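Local structure of putative alpha-ketoglutarate-dependent taurine dioxygenase (Burkholderia xenovorans, 5HSX) at residues L67-H72 against S136-G140; F79-T83 against T291-G295. The protein probably catalyses 2-oxoglutarate-dependent oxidation at a non-haem iron centre of the TauD/TfdA dioxygenase type. All coordinates share one frame; numbering follows the deposited sequence.

Interaction 1. Residues L67-H72 against S136-G140; sequences LTHEQH and SILRG. With EDO (1,2-ethanediol), chain S.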
# COMPACT_ATOMS: atom_id res chain seq x y z
N LEU B 67 16.24 -1.29 22.07
CA LEU B 67 17.68 -1.08 21.98
C LEU B 67 18.09 0.30 22.49
O LEU B 67 17.34 1.27 22.38
CB LEU B 67 18.16 -1.24 20.53
CG LEU B 67 17.70 -2.48 19.78
CD1 LEU B 67 18.25 -2.48 18.36
CD2 LEU B 67 18.13 -3.75 20.53
N THR B 68 19.30 0.37 23.03
CA THR B 68 19.99 1.63 23.22
C THR B 68 20.64 2.07 21.91
O THR B 68 20.78 1.30 20.96
CB THR B 68 21.07 1.50 24.30
OG1 THR B 68 22.07 0.57 23.86
CG2 THR B 68 20.48 1.05 25.63
N HIS B 69 21.05 3.34 21.86
CA HIS B 69 21.80 3.82 20.70
C HIS B 69 23.06 2.98 20.48
O HIS B 69 23.41 2.66 19.34
CB HIS B 69 22.19 5.30 20.87
CG HIS B 69 21.03 6.25 20.79
ND1 HIS B 69 19.92 6.01 20.01
CD2 HIS B 69 20.83 7.45 21.38
CE1 HIS B 69 19.07 7.02 20.14
NE2 HIS B 69 19.60 7.91 20.97
N GLU B 70 23.74 2.62 21.57
CA GLU B 70 24.94 1.81 21.45
C GLU B 70 24.63 0.43 20.87
O GLU B 70 25.37 -0.08 20.02
CB GLU B 70 25.64 1.66 22.80
CG GLU B 70 26.34 2.92 23.29
CD GLU B 70 25.42 3.88 24.02
OE1 GLU B 70 24.18 3.71 23.94
OE2 GLU B 70 25.94 4.80 24.68
N GLN B 71 23.54 -0.19 21.33
CA GLN B 71 23.18 -1.51 20.80
C GLN B 71 22.76 -1.42 19.34
O GLN B 71 23.08 -2.31 18.55
CB GLN B 71 22.07 -2.13 21.66
CG GLN B 71 22.57 -2.59 23.02
CD GLN B 71 21.43 -2.76 24.03
OE1 GLN B 71 20.32 -2.26 23.83
NE2 GLN B 71 21.72 -3.45 25.13
N HIS B 72 22.06 -0.35 18.97
CA HIS B 72 21.67 -0.13 17.58
C HIS B 72 22.90 -0.00 16.69
O HIS B 72 22.98 -0.62 15.62
CB HIS B 72 20.77 1.11 17.52
CG HIS B 72 20.19 1.41 16.18
ND1 HIS B 72 19.27 2.42 15.99
CD2 HIS B 72 20.38 0.85 14.96
CE1 HIS B 72 18.92 2.47 14.72
NE2 HIS B 72 19.58 1.53 14.07
N SER B 136 19.86 0.74 5.36
CA SER B 136 19.54 1.52 6.55
C SER B 136 18.87 0.60 7.56
O SER B 136 18.21 -0.37 7.20
CB SER B 136 18.63 2.71 6.23
OG SER B 136 18.95 3.28 4.96
N ILE B 137 19.04 0.94 8.84
CA ILE B 137 18.44 0.21 9.95
C ILE B 137 17.68 1.22 10.80
O ILE B 137 18.30 2.07 11.45
CB ILE B 137 19.48 -0.54 10.78
CG1 ILE B 137 20.20 -1.56 9.89
CG2 ILE B 137 18.82 -1.20 12.00
CD1 ILE B 137 21.48 -2.07 10.46
N LEU B 138 16.36 1.13 10.80
CA LEU B 138 15.48 2.10 11.45
C LEU B 138 14.76 1.41 12.60
O LEU B 138 14.09 0.39 12.39
CB LEU B 138 14.48 2.64 10.43
CG LEU B 138 13.40 3.63 10.87
CD1 LEU B 138 14.03 4.91 11.37
CD2 LEU B 138 12.47 3.88 9.68
N ARG B 139 14.87 1.97 13.81
CA ARG B 139 14.22 1.38 14.98
C ARG B 139 13.18 2.34 15.56
O ARG B 139 13.39 3.56 15.61
CB ARG B 139 15.25 0.97 16.05
CG ARG B 139 15.71 2.06 17.02
CD ARG B 139 16.78 1.51 17.97
NE ARG B 139 16.82 2.25 19.23
CZ ARG B 139 17.62 3.28 19.49
NH1 ARG B 139 18.48 3.71 18.57
NH2 ARG B 139 17.57 3.88 20.67
N GLY B 140 12.05 1.79 16.01
CA GLY B 140 10.97 2.58 16.56
C GLY B 140 10.97 2.56 18.07
O GLY B 140 10.89 1.49 18.69
C1 EDO S . 20.23 4.94 24.60
O1 EDO S . 21.58 5.44 24.67
C2 EDO S . 19.34 5.97 23.92
O2 EDO S . 18.16 5.35 23.41
O HOH W 1 14.68 0.44 20.32
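Arg-139 reaches from strand 135-140 to the first turn of helix 69-77, and its NH1 gives one hydrogen bond to each of two histidines: 3.1 Å from NH1 to His-69 ND1 and 3.0 Å from NH1 to His-72 ND1. The strand belongs to the larger sheet of the cupin-type (double-stranded beta-helix) core of TfdA-family dioxygenases, and the contact pins the helix start to it. Each ring receives NH1 at its edge, in its own plane, while the guanidinium stands nearly upright to the rings, 75° from that of His-69 and 87° from that of His-72. Both ND1 atoms act as acceptors, consistent with neutral rings protonated at NE2. In His-72 that NE2 donates to Ile-137 O at 3.0 Å, a bent bond in the ring plane but well above the carbonyl plane. With CG anti to the backbone N (chi1 -175°), the His-72 ring projects to the strand and bridges two of its residues. The CG2 branch of Ile-137 packs beside the same NE2, and Arg-139 CD lies 3.3 Å from His-72 ND1. A water accepts from both Arg-139 NE and Leu-67 N, so the guanidinium is fixed along several edges; Leu-67 CB lies alongside NE. Thr-68 is the helix N-cap: its OG1 takes the N-H of Gln-71, and Gln-71 OE1 accepts from Thr-68 N at 2.9 Å, a capping box that sets up the turn carrying both histidines. Tyr-289 and His-95 meet the His-69 ring edge-to-face. A 1,2-ethanediol, probably from the crystallisation liquor, bonds through O1 to Glu-70 OE1 and lays its C2 over one face of the His-69 ring, 3.3 Å above its plane and nearer the CD2 side.

Interaction 2. Residues F79-T83 against T291-G295; sequences FGELT and TTLVG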
# COMPACT_ATOMS: atom_id res chain seq x y z
N PHE B 79 27.19 -5.52 9.81
CA PHE B 79 26.85 -5.65 8.40
C PHE B 79 27.57 -4.65 7.50
O PHE B 79 27.49 -4.80 6.28
CB PHE B 79 25.32 -5.51 8.22
CG PHE B 79 24.55 -6.54 9.01
CD1 PHE B 79 24.25 -7.78 8.46
CD2 PHE B 79 24.15 -6.28 10.31
CE1 PHE B 79 23.56 -8.73 9.18
CE2 PHE B 79 23.45 -7.23 11.05
CZ PHE B 79 23.15 -8.46 10.48
N GLY B 80 28.29 -3.68 8.05
CA GLY B 80 28.99 -2.73 7.21
C GLY B 80 29.54 -1.58 8.03
O GLY B 80 29.57 -1.63 9.26
N GLU B 81 30.00 -0.56 7.31
CA GLU B 81 30.54 0.66 7.92
C GLU B 81 29.41 1.66 8.11
O GLU B 81 28.64 1.92 7.19
CB GLU B 81 31.63 1.28 7.04
CG GLU B 81 32.96 0.59 7.09
CD GLU B 81 33.60 0.76 8.44
OE1 GLU B 81 33.47 -0.16 9.27
OE2 GLU B 81 34.21 1.83 8.67
N LEU B 82 29.34 2.25 9.31
CA LEU B 82 28.30 3.22 9.60
C LEU B 82 28.63 4.56 8.96
O LEU B 82 29.77 5.02 8.99
CB LEU B 82 28.15 3.40 11.11
CG LEU B 82 27.39 2.39 11.98
CD1 LEU B 82 25.95 2.37 11.58
CD2 LEU B 82 27.98 0.99 11.92
N THR B 83 27.61 5.22 8.40
CA THR B 83 27.79 6.61 8.01
C THR B 83 27.87 7.48 9.26
O THR B 83 27.29 7.16 10.30
CB THR B 83 26.66 7.09 7.09
OG1 THR B 83 25.44 7.18 7.84
CG2 THR B 83 26.46 6.11 5.95
N THR B 291 20.27 4.25 11.55
CA THR B 291 21.66 4.19 11.14
C THR B 291 21.68 3.81 9.67
O THR B 291 20.72 3.21 9.16
CB THR B 291 22.45 3.17 11.96
OG1 THR B 291 21.83 1.88 11.81
CG2 THR B 291 22.47 3.56 13.44
N THR B 292 22.75 4.17 8.96
CA THR B 292 22.86 3.72 7.58
C THR B 292 24.29 3.28 7.31
O THR B 292 25.23 3.69 7.99
CB THR B 292 22.40 4.78 6.54
OG1 THR B 292 23.44 5.71 6.26
CG2 THR B 292 21.17 5.56 7.02
N LEU B 293 24.42 2.39 6.34
CA LEU B 293 25.68 1.73 6.03
C LEU B 293 26.23 2.28 4.72
O LEU B 293 25.50 2.40 3.74
CB LEU B 293 25.48 0.22 5.95
CG LEU B 293 24.88 -0.44 7.20
CD1 LEU B 293 24.76 -1.95 7.00
CD2 LEU B 293 25.71 -0.12 8.44
N VAL B 294 27.53 2.59 4.73
CA VAL B 294 28.20 3.19 3.57
C VAL B 294 28.16 2.23 2.38
O VAL B 294 28.50 1.05 2.50
CB VAL B 294 29.65 3.55 3.95
CG1 VAL B 294 30.43 4.09 2.74
CG2 VAL B 294 29.67 4.55 5.11
N GLY B 295 27.75 2.75 1.22
CA GLY B 295 27.65 1.96 0.01
C GLY B 295 28.74 2.33 -0.99
O GLY B 295 29.50 3.28 -0.82
O HOH W 2 28.92 -0.75 4.54
O HOH W 3 24.76 5.68 10.44
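Glu-81 O is gripped by two neighbouring groups of 291-295: Val-294 N donates to it at 2.8 Å, nearly along the C=O axis, and Leu-293 CA-H makes a weaker contact with a CA to O distance of 3.2 Å. The same pairing recurs with roles exchanged on the other side of Leu-82, where Thr-83 N gives a 2.9 Å bond to Thr-292 O, and Leu-82 CA-H faces that same oxygen. This is the pattern of an antiparallel beta bridge with Leu-82 and Leu-293 as its non-hydrogen-bonded pair. It is a single bridge: the segments run 91° apart end to end, and on each flank a water stands in for the second direct bond, one accepting from Glu-81 N and donating to Val-294 O, the other accepting from Thr-292 N and lying 2.9 Å from Thr-83 O. Beside the backbone, Thr-83 OG1 and Thr-292 OG1 share a hydrogen bond of 2.9 Å, in which either may be the donor; Thr-83 OG1 is also bonded to Tyr-99 OH. Thr-83 sets OG1 between its backbone N and carbonyl carbon (chi1 69°), which brings the hydroxyl to its partner and turns CG2 to Val-294 CG2, 3.7 Å away. Leu-82 uses its CD1 branch, touching Thr-291 CB at 3.6 Å and Leu-293 CD2 at 4.0 Å, while Leu-293 CD1 meets Phe-79 CB and lies beside the backbone of Gly-80. The Phe-79 ring meets Phe-265 edge-to-face and packs on Ile-47 and Ile-50 of helix 44-57. The loop after helix 69-77 thus rests on the end of strand 287-293, where Thr-291 OG1 bonds Ser-76 OG of that helix and the strand pairs through Thr-291 with neighbouring strand 135-140.

How the interactions relate
Both interactions attach one region to the larger sheet: interaction 1 fastens the beginning of helix 69-77 to strand 135-140, and interaction 2 the loop following that helix to strand 287-293. These strands are neighbours, and a probable hydrogen bond from Ile-137 N to Thr-291 O joins the contacts. Each is partly buried. Side chains supply every donor across 67-72 and 136-140, while two main-chain bonds, a threonine hydroxyl pair and leucine packing make up 79-83 with 291-295. Of the touching side chains, Thr-292 of interaction 2 comes nearer the bound sodium (about 8 Å) than Ile-137 (about 13 Å); the ion is held by His-123, Asp-125, His-273 and Asn-323, the first three consistent with the family's iron triad.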